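Local atomic coordinates of shikimate dehydrogenase (NADP(+)) (Peptoclostridium difficile, PDB entry 5DZS), a protein that probably catalyses the reversible NADPH-linked reduction of 3-dehydroshikimate to shikimate, the fourth step of the chorismate pathway. Residues A121-T126 with K131-Y136; L145-R150 with K155-S160; D231-L236 with V259-L264; S243-I246 with K251-N254. All blocks are in the same frame, centred on the assembly; numbering follows the deposited sequence. Where two conformers were deposited one is given.

Interactions 1 and 2 each pack onto a strand of the parallel sheet, one from a helix and one from the loop after strand 144-149. Their centres are about 8 Å apart. Strand 120-124, helix 128-139 and strand 144-149 form a beta-alpha-beta unit of the dinucleotide-binding fold, and both contacts touch one sulfate ion. This pair shapes the probable cofactor side. Interactions 3 and 4 come later and share helix 233-248, with centres about 15 Å apart. Interaction 3 joins the two C-terminal helices beside predicted site residues. Interaction 4 ties the first helix to the loop before the second, at the subunit contact. About 32 Å separates the centres of interactions 2 and 4.

Interaction 1. Residues A121-T126 with K131-Y136; sequences AVILGT and KAALTY. With SO4 (sulfate ion), chain E.
I123 points from strand 120-124 onto helix 128-139, where it meets A133 and L134. Its CB aims at the helix but is too far back to touch it. CG2 is anti to the backbone N and makes no close contact with the helix segment. CG1 lies beside the backbone N, anti to the carbonyl carbon (chi1 -65°), and approaches the methyl of A133 at 4.3 Å from CG1 to CB. The chain then runs on nearly straight, and the tip does the work. CD1 lies 3.7 Å from A133 CB and 3.4 Å from L134 N. It also reaches L134 CB at 4.1 Å. The methyl therefore presses on the helix backbone as well as on its side chains.

This is the first strand, loop and helix of a beta-alpha-beta unit in the Rossmann-type NADP-binding domain. The glycine-rich loop between strand and helix includes G125 and T126. In the conformer described, T126 OG1 donates to O4 of the sulfate, probably from the crystallisation liquor, at 2.9 Å. T149 also holds it.

K131 starts on the helix with its CB turned from the strand. Its chain is extended until the last bend (chi4 61°), which brings NZ to 3.3 Å from T126 O. The salt bridge of NZ is to E66. K131 O accepts T135 N and T135 OG1 from opposite faces of its plane.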
loop_
_atom_site.group_PDB
_atom_site.type_symbol
_atom_site.label_atom_id
_atom_site.label_comp_id
_atom_site.label_asym_id
_atom_site.label_seq_id
_atom_site.Cartn_x
_atom_site.Cartn_y
_atom_site.Cartn_z
ATOM N N ALA B 121 -15.219 -9.058 25.681
ATOM C CA ALA B 121 -13.835 -8.626 25.860
ATOM C C ALA B 121 -13.741 -7.298 26.574
ATOM O O ALA B 121 -14.655 -6.460 26.519
ATOM C CB ALA B 121 -13.123 -8.539 24.516
ATOM N N VAL B 122 -12.612 -7.122 27.247
ATOM C CA VAL B 122 -12.295 -5.901 27.935
ATOM C C VAL B 122 -10.941 -5.434 27.431
ATOM O O VAL B 122 -9.996 -6.222 27.358
ATOM C CB VAL B 122 -12.201 -6.099 29.455
ATOM C CG1 VAL B 122 -11.645 -4.848 30.138
ATOM C CG2 VAL B 122 -13.560 -6.463 30.013
ATOM N N ILE B 123 -10.872 -4.162 27.053
ATOM C CA ILE B 123 -9.610 -3.534 26.673
ATOM C C ILE B 123 -9.180 -2.649 27.834
ATOM O O ILE B 123 -9.970 -1.831 28.328
ATOM C CB ILE B 123 -9.743 -2.629 25.437
ATOM C CG1 ILE B 123 -10.107 -3.458 24.201
ATOM C CG2 ILE B 123 -8.432 -1.866 25.208
ATOM C CD1 ILE B 123 -10.566 -2.632 23.019
ATOM N N LEU B 124 -7.936 -2.809 28.270
ATOM C CA LEU B 124 -7.377 -1.980 29.319
ATOM C C LEU B 124 -6.622 -0.820 28.694
ATOM O O LEU B 124 -5.646 -1.038 27.953
ATOM C CB LEU B 124 -6.406 -2.775 30.181
ATOM C CG LEU B 124 -6.929 -4.055 30.818
ATOM C CD1 LEU B 124 -5.789 -4.760 31.529
ATOM C CD2 LEU B 124 -8.080 -3.729 31.760
ATOM N N GLY B 125 -7.073 0.401 28.985
ATOM C CA GLY B 125 -6.422 1.610 28.494
ATOM C C GLY B 125 -7.147 2.286 27.353
ATOM O O GLY B 125 -8.023 1.692 26.714
ATOM N N THR B 126 -6.789 3.538 27.062
ATOM C CA THR B 126 -7.514 4.314 26.037
ATOM C C THR B 126 -6.682 5.021 24.952
ATOM O O THR B 126 -7.174 5.949 24.314
ATOM C CB THR B 126 -8.418 5.369 26.722
ATOM O OG1 THR B 126 -7.628 6.219 27.572
ATOM C CG2 THR B 126 -9.492 4.685 27.565
ATOM N N LYS B 131 -7.776 2.075 20.587
ATOM C CA LYS B 131 -8.717 2.454 19.530
ATOM C C LYS B 131 -8.710 1.426 18.387
ATOM O O LYS B 131 -9.763 1.087 17.831
ATOM C CB LYS B 131 -8.404 3.861 18.994
ATOM C CG LYS B 131 -8.726 5.008 19.949
ATOM C CD LYS B 131 -8.289 6.350 19.366
ATOM C CE LYS B 131 -8.775 7.524 20.197
ATOM N NZ LYS B 131 -8.265 7.523 21.594
ATOM N N ALA B 132 -7.526 0.924 18.061
ATOM C CA ALA B 132 -7.376 -0.084 17.011
ATOM C C ALA B 132 -7.999 -1.390 17.449
ATOM O O ALA B 132 -8.643 -2.070 16.653
ATOM C CB ALA B 132 -5.918 -0.302 16.676
ATOM N N ALA B 133 -7.756 -1.753 18.706
ATOM C CA ALA B 133 -8.309 -2.967 19.283
ATOM C C ALA B 133 -9.827 -2.892 19.326
ATOM O O ALA B 133 -10.512 -3.873 18.996
ATOM C CB ALA B 133 -7.734 -3.211 20.673
ATOM N N LEU B 134 -10.359 -1.740 19.731
ATOM C CA LEU B 134 -11.794 -1.524 19.732
ATOM C C LEU B 134 -12.331 -1.723 18.308
ATOM O O LEU B 134 -13.304 -2.431 18.104
ATOM C CB LEU B 134 -12.123 -0.116 20.253
ATOM C CG LEU B 134 -13.581 0.366 20.201
ATOM C CD1 LEU B 134 -13.818 1.455 21.248
ATOM C CD2 LEU B 134 -13.991 0.842 18.805
ATOM N N THR B 135 -11.668 -1.098 17.340
ATOM C CA THR B 135 -12.069 -1.177 15.933
ATOM C C THR B 135 -12.049 -2.635 15.449
ATOM O O THR B 135 -13.008 -3.110 14.821
ATOM C CB THR B 135 -11.155 -0.287 15.055
ATOM O OG1 THR B 135 -11.146 1.055 15.568
ATOM C CG2 THR B 135 -11.628 -0.257 13.608
ATOM N N TYR B 136 -10.965 -3.341 15.757
ATOM C CA TYR B 136 -10.831 -4.743 15.370
ATOM C C TYR B 136 -11.905 -5.620 16.007
ATOM O O TYR B 136 -12.570 -6.396 15.308
ATOM C CB TYR B 136 -9.438 -5.273 15.729
ATOM C CG TYR B 136 -9.324 -6.761 15.550
ATOM C CD1 TYR B 136 -9.168 -7.313 14.294
ATOM C CD2 TYR B 136 -9.399 -7.613 16.639
ATOM C CE1 TYR B 136 -9.077 -8.682 14.127
ATOM C CE2 TYR B 136 -9.319 -8.985 16.488
ATOM C CZ TYR B 136 -9.155 -9.516 15.234
ATOM O OH TYR B 136 -9.077 -10.895 15.094
HETATM S S SO4 E . -6.092 4.566 31.024
HETATM O O1 SO4 E . -6.493 3.180 31.358
HETATM O O2 SO4 E . -5.908 5.322 32.282
HETATM O O3 SO4 E . -4.826 4.539 30.253
HETATM O O4 SO4 E . -7.135 5.219 30.203
#

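Interaction 2. Residues L145-R150 with K155-S160; sequences LYVSTR and KKLLNS. With SO4 (sulfate ion), chain E.
T149 and K155 are brought together by two torsions. T149 sets OG1 opposite its backbone N (chi1 -174°), which directs the hydroxyl to the loop and to the sulfate. K155 runs out extended and then turns at its end (chi4 61°), passing its CE across the hydroxyl. The distance from K155 CE to T149 OG1 is 3.6 Å. The touch is made by the aliphatic part of the lysine, while its NZ has a long, weak ion pair with D153.

Two residues back on the strand, V147 faces the same loop. L157 lays its CD2 methyl against V147 CB at 4.2 Å. Strand 144-149 is the second strand of the Rossmann-type unit, and segment 155-160 is an irregular loop folded over its C-terminal end. T149 OG1 donates at 2.7 Å to O4 of the sulfate, an ion probably from the crystallisation liquor. R150 N adds a weak bond of 3.3 Å to sulfate O2. In shikimate dehydrogenases that use NADP, this strand end usually holds the 2'-phosphate of the cofactor, and the sulfate is consistent with that place. In the conformer described, the R150 side chain leads off to a cation-pi contact with Y167 and a bond from NH1 to P194 O.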
loop_
_atom_site.group_PDB
_atom_site.type_symbol
_atom_site.label_atom_id
_atom_site.label_comp_id
_atom_site.label_asym_id
_atom_site.label_seq_id
_atom_site.Cartn_x
_atom_site.Cartn_y
_atom_site.Cartn_z
ATOM N N LEU B 145 -18.266 -5.349 24.405
ATOM C CA LEU B 145 -16.927 -4.738 24.512
ATOM C C LEU B 145 -16.866 -3.609 25.544
ATOM O O LEU B 145 -17.641 -2.644 25.478
ATOM C CB LEU B 145 -16.470 -4.186 23.158
ATOM C CG LEU B 145 -15.065 -3.568 23.147
ATOM C CD1 LEU B 145 -14.003 -4.606 23.498
ATOM C CD2 LEU B 145 -14.758 -2.931 21.804
ATOM N N TYR B 146 -15.945 -3.742 26.498
ATOM C CA TYR B 146 -15.706 -2.719 27.506
ATOM C C TYR B 146 -14.298 -2.158 27.300
ATOM O O TYR B 146 -13.398 -2.872 26.863
ATOM C CB TYR B 146 -15.746 -3.295 28.919
ATOM C CG TYR B 146 -17.007 -4.032 29.343
ATOM C CD1 TYR B 146 -17.155 -5.392 29.089
ATOM C CD2 TYR B 146 -18.003 -3.390 30.069
ATOM C CE1 TYR B 146 -18.284 -6.086 29.497
ATOM C CE2 TYR B 146 -19.136 -4.077 30.490
ATOM C CZ TYR B 146 -19.270 -5.420 30.198
ATOM O OH TYR B 146 -20.395 -6.101 30.617
ATOM N N VAL B 147 -14.121 -0.882 27.617
ATOM C CA VAL B 147 -12.806 -0.246 27.599
ATOM C C VAL B 147 -12.652 0.361 28.987
ATOM O O VAL B 147 -13.489 1.164 29.402
ATOM C CB VAL B 147 -12.681 0.839 26.520
ATOM C CG1 VAL B 147 -11.317 1.508 26.599
ATOM C CG2 VAL B 147 -12.897 0.236 25.143
ATOM N N SER B 148 -11.614 -0.053 29.710
ATOM C CA SER B 148 -11.384 0.419 31.085
ATOM C C SER B 148 -10.363 1.545 31.161
ATOM O O SER B 148 -9.296 1.464 30.560
ATOM C CB SER B 148 -10.923 -0.741 31.965
ATOM O OG SER B 148 -10.919 -0.365 33.332
ATOM N N THR B 149 -10.699 2.589 31.914
ATOM C CA THR B 149 -9.831 3.752 32.084
ATOM C C THR B 149 -9.767 4.099 33.571
ATOM O O THR B 149 -10.677 3.752 34.330
ATOM C CB THR B 149 -10.346 4.950 31.251
ATOM O OG1 THR B 149 -9.411 6.033 31.315
ATOM C CG2 THR B 149 -11.724 5.415 31.729
ATOM N N ARG B 150 -8.691 4.763 33.992
ATOM C CA ARG B 150 -8.540 5.147 35.402
ATOM C C ARG B 150 -9.595 6.173 35.824
ATOM O O ARG B 150 -10.091 6.131 36.951
ATOM C CB ARG B 150 -7.138 5.694 35.674
ATOM C CG ARG B 150 -6.018 4.692 35.452
ATOM C CD ARG B 150 -6.114 3.470 36.362
ATOM N NE ARG B 150 -5.052 2.506 36.060
ATOM C CZ ARG B 150 -4.926 1.309 36.628
ATOM N NH1 ARG B 150 -3.923 0.513 36.278
ATOM N NH2 ARG B 150 -5.796 0.904 37.536
ATOM N N LYS B 155 -14.379 11.395 28.610
ATOM C CA LYS B 155 -13.866 10.535 27.538
ATOM C C LYS B 155 -14.995 9.958 26.699
ATOM O O LYS B 155 -16.013 9.510 27.228
ATOM C CB LYS B 155 -13.014 9.378 28.080
ATOM C CG LYS B 155 -11.602 9.752 28.495
ATOM C CD LYS B 155 -10.781 8.504 28.782
ATOM C CE LYS B 155 -9.312 8.829 29.001
ATOM N NZ LYS B 155 -9.101 9.738 30.160
ATOM N N LYS B 156 -14.791 9.962 25.387
ATOM C CA LYS B 156 -15.763 9.442 24.441
ATOM C C LYS B 156 -15.086 8.363 23.606
ATOM O O LYS B 156 -13.932 8.514 23.205
ATOM C CB LYS B 156 -16.266 10.573 23.543
ATOM C CG LYS B 156 -16.797 11.776 24.314
ATOM C CD LYS B 156 -17.277 12.878 23.387
ATOM C CE LYS B 156 -17.785 14.078 24.173
ATOM N NZ LYS B 156 -18.329 15.145 23.287
ATOM N N LEU B 157 -15.794 7.265 23.359
ATOM C CA LEU B 157 -15.249 6.180 22.550
ATOM C C LEU B 157 -15.643 6.380 21.090
ATOM O O LEU B 157 -16.545 7.159 20.782
ATOM C CB LEU B 157 -15.736 4.824 23.067
ATOM C CG LEU B 157 -15.261 4.465 24.479
ATOM C CD1 LEU B 157 -15.927 3.194 24.983
ATOM C CD2 LEU B 157 -13.746 4.325 24.526
ATOM N N LEU B 158 -14.949 5.679 20.197
ATOM C CA LEU B 158 -15.216 5.773 18.764
ATOM C C LEU B 158 -16.568 5.165 18.397
ATOM O O LEU B 158 -17.250 5.658 17.494
ATOM C CB LEU B 158 -14.116 5.062 17.970
ATOM C CG LEU B 158 -12.690 5.589 18.132
ATOM C CD1 LEU B 158 -11.708 4.651 17.444
ATOM C CD2 LEU B 158 -12.568 7.009 17.595
ATOM N N ASN B 159 -16.944 4.093 19.094
ATOM C CA ASN B 159 -18.208 3.409 18.837
ATOM C C ASN B 159 -19.046 3.301 20.112
ATOM O O ASN B 159 -18.561 2.828 21.142
ATOM C CB ASN B 159 -17.938 2.022 18.242
ATOM C CG ASN B 159 -19.201 1.336 17.748
ATOM O OD1 ASN B 159 -20.290 1.556 18.273
ATOM N ND2 ASN B 159 -19.055 0.492 16.735
ATOM N N SER B 160 -20.307 3.734 20.025
ATOM C CA SER B 160 -21.232 3.713 21.168
ATOM C C SER B 160 -21.497 2.302 21.687
ATOM O O SER B 160 -21.986 2.134 22.805
ATOM C CB SER B 160 -22.564 4.398 20.812
ATOM O OG SER B 160 -23.237 3.722 19.763
HETATM S S SO4 E . -6.092 4.566 31.024
HETATM O O1 SO4 E . -6.493 3.180 31.358
HETATM O O2 SO4 E . -5.908 5.322 32.282
HETATM O O3 SO4 E . -4.826 4.539 30.253
HETATM O O4 SO4 E . -7.135 5.219 30.203
#

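Interaction 3. Residues D231-L236 with V259-L264; sequences DGLYML and VIYNEL
Y234 and Y261 form an edge-to-face pair between helix 233-248 and helix 255-268. The edge of Y234 enters the face of Y261. Its CD1 stands 3.6 Å above the Y261 plane, over the ring centre. The ring centroids are 5.0 Å apart and the planes meet at 81°.

Both tyrosines place CG opposite the backbone N (chi1 -165° in Y234, 169° in Y261). Y261 thereby reaches across and brings its ring up to the start of the other helix, with CE1 3.7 Å from Y234 N. The Y234 ring projects away from its own helix, and its CD1 edge meets Y261. L233 also has CG opposite N and then turns at chi2, which sets CD2 3.9 Å from Y261 CE1. Y234 thus lies over one face of Y261, and L233 adds an oblique apolar touch.

These are the two C-terminal helices of the shikimate dehydrogenase fold. The second packs I260 and L264 on helix 16-27 of the substrate-binding domain, and L233 also touches Y211, a predicted shikimate-binding residue. The start of helix 233-248 is capped by D231, whose OD1 accepts from L233 N at 3.0 Å. The N-H comes from above the carboxylate plane. G232, a predicted NADP(+)-binding residue, lies in this turn. Water 1 donates to D231 OD2 at 3.0 Å and is also bonded to Y261 OH. Y234 OH, at the far end of its ring, is bonded to D258.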
loop_
_atom_site.group_PDB
_atom_site.type_symbol
_atom_site.label_atom_id
_atom_site.label_comp_id
_atom_site.label_asym_id
_atom_site.label_seq_id
_atom_site.Cartn_x
_atom_site.Cartn_y
_atom_site.Cartn_z
ATOM N N ASP B 231 1.673 -12.831 24.091
ATOM C CA ASP B 231 2.434 -11.576 24.237
ATOM C C ASP B 231 2.434 -10.789 22.934
ATOM O O ASP B 231 1.811 -11.192 21.953
ATOM C CB ASP B 231 3.850 -11.773 24.830
ATOM C CG ASP B 231 4.838 -12.455 23.885
ATOM O OD1 ASP B 231 4.702 -12.368 22.649
ATOM O OD2 ASP B 231 5.804 -13.052 24.410
ATOM N N GLY B 232 3.096 -9.644 22.940
ATOM C CA GLY B 232 3.010 -8.766 21.784
ATOM C C GLY B 232 4.015 -8.968 20.687
ATOM O O GLY B 232 3.942 -8.269 19.683
ATOM N N LEU B 233 4.922 -9.937 20.835
ATOM C CA LEU B 233 6.024 -10.041 19.858
ATOM C C LEU B 233 5.581 -10.318 18.426
ATOM O O LEU B 233 6.078 -9.689 17.487
ATOM C CB LEU B 233 7.073 -11.059 20.307
ATOM C CG LEU B 233 8.323 -11.162 19.424
ATOM C CD1 LEU B 233 9.069 -9.832 19.308
ATOM C CD2 LEU B 233 9.242 -12.248 19.966
ATOM N N TYR B 234 4.651 -11.238 18.227
ATOM C CA TYR B 234 4.242 -11.549 16.860
ATOM C C TYR B 234 3.687 -10.307 16.164
ATOM O O TYR B 234 3.954 -10.054 14.991
ATOM C CB TYR B 234 3.212 -12.692 16.853
ATOM C CG TYR B 234 2.993 -13.327 15.510
ATOM C CD1 TYR B 234 3.872 -14.293 15.039
ATOM C CD2 TYR B 234 1.914 -12.976 14.707
ATOM C CE1 TYR B 234 3.682 -14.893 13.817
ATOM C CE2 TYR B 234 1.718 -13.583 13.470
ATOM C CZ TYR B 234 2.603 -14.535 13.038
ATOM O OH TYR B 234 2.461 -15.180 11.817
ATOM N N MET B 235 2.896 -9.536 16.898
ATOM C CA MET B 235 2.316 -8.315 16.372
ATOM C C MET B 235 3.417 -7.316 16.045
ATOM O O MET B 235 3.387 -6.648 15.010
ATOM C CB MET B 235 1.321 -7.729 17.365
ATOM C CG MET B 235 0.757 -6.401 16.959
ATOM S SD MET B 235 -0.625 -6.044 18.047
ATOM C CE MET B 235 -0.974 -4.344 17.583
ATOM N N LEU B 236 4.412 -7.213 16.914
ATOM C CA LEU B 236 5.506 -6.277 16.646
ATOM C C LEU B 236 6.241 -6.624 15.341
ATOM O O LEU B 236 6.644 -5.758 14.580
ATOM C CB LEU B 236 6.507 -6.243 17.803
ATOM C CG LEU B 236 6.024 -5.613 19.106
ATOM C CD1 LEU B 236 7.101 -5.717 20.169
ATOM C CD2 LEU B 236 5.611 -4.157 18.904
ATOM N N VAL B 259 9.638 -16.623 9.885
ATOM C CA VAL B 259 11.085 -16.833 9.956
ATOM C C VAL B 259 11.681 -15.834 10.950
ATOM O O VAL B 259 12.433 -16.196 11.856
ATOM C CB VAL B 259 11.752 -16.701 8.564
ATOM C CG1 VAL B 259 13.261 -16.746 8.682
ATOM C CG2 VAL B 259 11.269 -17.815 7.643
ATOM N N ILE B 260 11.313 -14.572 10.817
ATOM C CA ILE B 260 11.855 -13.571 11.702
ATOM C C ILE B 260 11.411 -13.717 13.146
ATOM O O ILE B 260 12.216 -13.561 14.075
ATOM C CB ILE B 260 11.526 -12.171 11.180
ATOM C CG1 ILE B 260 12.258 -11.952 9.852
ATOM C CG2 ILE B 260 11.879 -11.121 12.238
ATOM C CD1 ILE B 260 11.945 -10.635 9.175
ATOM N N TYR B 261 10.123 -13.989 13.351
ATOM C CA TYR B 261 9.586 -14.172 14.679
ATOM C C TYR B 261 10.239 -15.353 15.411
ATOM O O TYR B 261 10.620 -15.223 16.564
ATOM C CB TYR B 261 8.069 -14.407 14.588
ATOM C CG TYR B 261 7.401 -14.873 15.874
ATOM C CD1 TYR B 261 7.173 -13.996 16.927
ATOM C CD2 TYR B 261 6.968 -16.192 16.028
ATOM C CE1 TYR B 261 6.551 -14.408 18.089
ATOM C CE2 TYR B 261 6.347 -16.610 17.200
ATOM C CZ TYR B 261 6.138 -15.708 18.225
ATOM O OH TYR B 261 5.523 -16.101 19.407
ATOM N N ASN B 262 10.351 -16.494 14.743
ATOM C CA ASN B 262 10.957 -17.666 15.380
ATOM C C ASN B 262 12.429 -17.454 15.699
ATOM O O ASN B 262 12.915 -17.887 16.755
ATOM C CB ASN B 262 10.760 -18.919 14.518
ATOM C CG ASN B 262 9.301 -19.343 14.428
ATOM O OD1 ASN B 262 8.550 -19.256 15.400
ATOM N ND2 ASN B 262 8.901 -19.823 13.260
ATOM N N GLU B 263 13.158 -16.803 14.792
ATOM C CA GLU B 263 14.574 -16.556 15.032
ATOM C C GLU B 263 14.742 -15.563 16.179
ATOM O O GLU B 263 15.624 -15.736 17.023
ATOM C CB GLU B 263 15.305 -16.124 13.744
ATOM C CG GLU B 263 15.448 -17.268 12.733
ATOM C CD GLU B 263 16.227 -16.885 11.485
ATOM O OE1 GLU B 263 16.659 -15.709 11.396
ATOM O OE2 GLU B 263 16.398 -17.765 10.599
ATOM N N LEU B 264 13.886 -14.546 16.242
ATOM C CA LEU B 264 13.974 -13.552 17.320
ATOM C C LEU B 264 13.532 -14.097 18.664
ATOM O O LEU B 264 14.127 -13.780 19.697
ATOM C CB LEU B 264 13.142 -12.311 16.987
ATOM C CG LEU B 264 13.719 -11.366 15.953
ATOM C CD1 LEU B 264 12.671 -10.313 15.628
ATOM C CD2 LEU B 264 15.002 -10.724 16.463
HETATM O O HOH W 1 6.732 -14.516 21.946
#

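Interaction 4. Residues S243-I246 with K251-N254; sequences SQEI and KIDN
This is a mixed contact, one hydrogen bond plus apolar packing, between the end of a helix and the loop after it. The last part of helix 233-248 meets residues 251-252 before helix 255-268 begins. E245 carries it. Its chain is extended beyond CG and stretches its carboxylate out to the returning backbone. I252 N donates to E245 OE1 at 2.9 Å. The bond is almost straight (177°) and uses the anti lone pair, turned from OE2. K251 CA lies 3.6 Å from E245 OE1.

The other oxygen, OE2, makes a salt bridge to K242, one turn back on the helix. That charge may help keep E245 ionised. The two bonds on separate oxygens also limit rotation of the carboxylate. Water 2 lies near OE1 and I252 O, and water 3 accepts from K251 NZ. NZ makes a salt bridge to D249 of the second subunit.

Beside the hydrogen bond the carbon atoms pack. I252 points CD1 at the side of the helix, 3.8 Å from Q244 CB and 3.9 Å from E245 CG. In the conformer described, Q244 NE2 bonds to H20, and I252 packs on L27, both on helix 16-27. The two C-terminal helices of the fold are joined by a short loop that ends in an N-terminal cap from D253, and this loop lies at the contact with the second subunit.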
loop_
_atom_site.group_PDB
_atom_site.type_symbol
_atom_site.label_atom_id
_atom_site.label_comp_id
_atom_site.label_asym_id
_atom_site.label_seq_id
_atom_site.Cartn_x
_atom_site.Cartn_y
_atom_site.Cartn_z
ATOM N N SER B 243 5.010 -2.047 7.862
ATOM C CA SER B 243 5.610 -0.731 7.699
ATOM C C SER B 243 6.603 -0.743 6.524
ATOM O O SER B 243 6.631 0.197 5.715
ATOM C CB SER B 243 6.352 -0.269 8.951
ATOM O OG SER B 243 5.478 -0.034 10.044
ATOM N N GLN B 244 7.431 -1.783 6.470
ATOM C CA GLN B 244 8.394 -1.920 5.396
ATOM C C GLN B 244 7.722 -2.009 4.017
ATOM O O GLN B 244 8.220 -1.445 3.032
ATOM C CB GLN B 244 9.291 -3.112 5.670
ATOM C CG GLN B 244 10.252 -2.867 6.816
ATOM C CD GLN B 244 11.269 -1.791 6.492
ATOM O OE1 GLN B 244 11.476 -1.447 5.340
ATOM N NE2 GLN B 244 11.914 -1.254 7.526
ATOM N N GLU B 245 6.579 -2.689 3.957
ATOM C CA GLU B 245 5.843 -2.809 2.700
ATOM C C GLU B 245 5.395 -1.408 2.246
ATOM O O GLU B 245 5.482 -1.051 1.088
ATOM C CB GLU B 245 4.612 -3.712 2.842
ATOM C CG GLU B 245 4.950 -5.190 2.980
ATOM C CD GLU B 245 3.719 -6.061 3.008
ATOM O OE1 GLU B 245 3.790 -7.201 2.491
ATOM O OE2 GLU B 245 2.665 -5.636 3.493
ATOM N N ILE B 246 4.900 -0.626 3.191
ATOM C CA ILE B 246 4.458 0.735 2.902
ATOM C C ILE B 246 5.613 1.636 2.453
ATOM O O ILE B 246 5.517 2.346 1.446
ATOM C CB ILE B 246 3.783 1.348 4.144
ATOM C CG1 ILE B 246 2.436 0.644 4.388
ATOM C CG2 ILE B 246 3.578 2.857 3.945
ATOM C CD1 ILE B 246 1.842 0.919 5.740
ATOM N N LYS B 251 5.240 -5.595 -1.790
ATOM C CA LYS B 251 4.789 -6.628 -0.878
ATOM C C LYS B 251 5.948 -7.569 -0.509
ATOM O O LYS B 251 6.836 -7.848 -1.321
ATOM C CB LYS B 251 3.629 -7.443 -1.499
ATOM C CG LYS B 251 2.404 -6.622 -1.881
ATOM C CD LYS B 251 1.740 -5.915 -0.721
ATOM C CE LYS B 251 0.471 -5.163 -1.128
ATOM N NZ LYS B 251 -0.173 -4.395 -0.024
ATOM N N ILE B 252 5.922 -8.021 0.731
ATOM C CA ILE B 252 6.921 -8.909 1.298
ATOM C C ILE B 252 6.341 -10.325 1.466
ATOM O O ILE B 252 5.187 -10.514 1.886
ATOM C CB ILE B 252 7.476 -8.323 2.621
ATOM C CG1 ILE B 252 8.288 -7.071 2.311
ATOM C CG2 ILE B 252 8.353 -9.336 3.366
ATOM C CD1 ILE B 252 8.643 -6.222 3.530
ATOM N N ASP B 253 7.155 -11.306 1.101
ATOM C CA ASP B 253 6.772 -12.714 1.158
ATOM C C ASP B 253 6.195 -13.079 2.535
ATOM O O ASP B 253 6.772 -12.724 3.552
ATOM C CB ASP B 253 7.994 -13.568 0.820
ATOM C CG ASP B 253 7.663 -15.042 0.652
ATOM O OD1 ASP B 253 7.100 -15.647 1.577
ATOM O OD2 ASP B 253 8.000 -15.605 -0.408
ATOM N N ASN B 254 5.054 -13.770 2.540
ATOM C CA ASN B 254 4.352 -14.165 3.793
ATOM C C ASN B 254 5.189 -14.958 4.767
ATOM O O ASN B 254 5.014 -14.855 5.976
ATOM C CB ASN B 254 3.127 -15.029 3.480
ATOM C CG ASN B 254 1.959 -14.229 2.959
ATOM O OD1 ASN B 254 1.916 -13.010 3.097
ATOM N ND2 ASN B 254 0.978 -14.925 2.384
HETATM O O HOH W 2 3.853 -9.713 4.143
HETATM O O HOH W 3 1.272 -3.026 1.909
#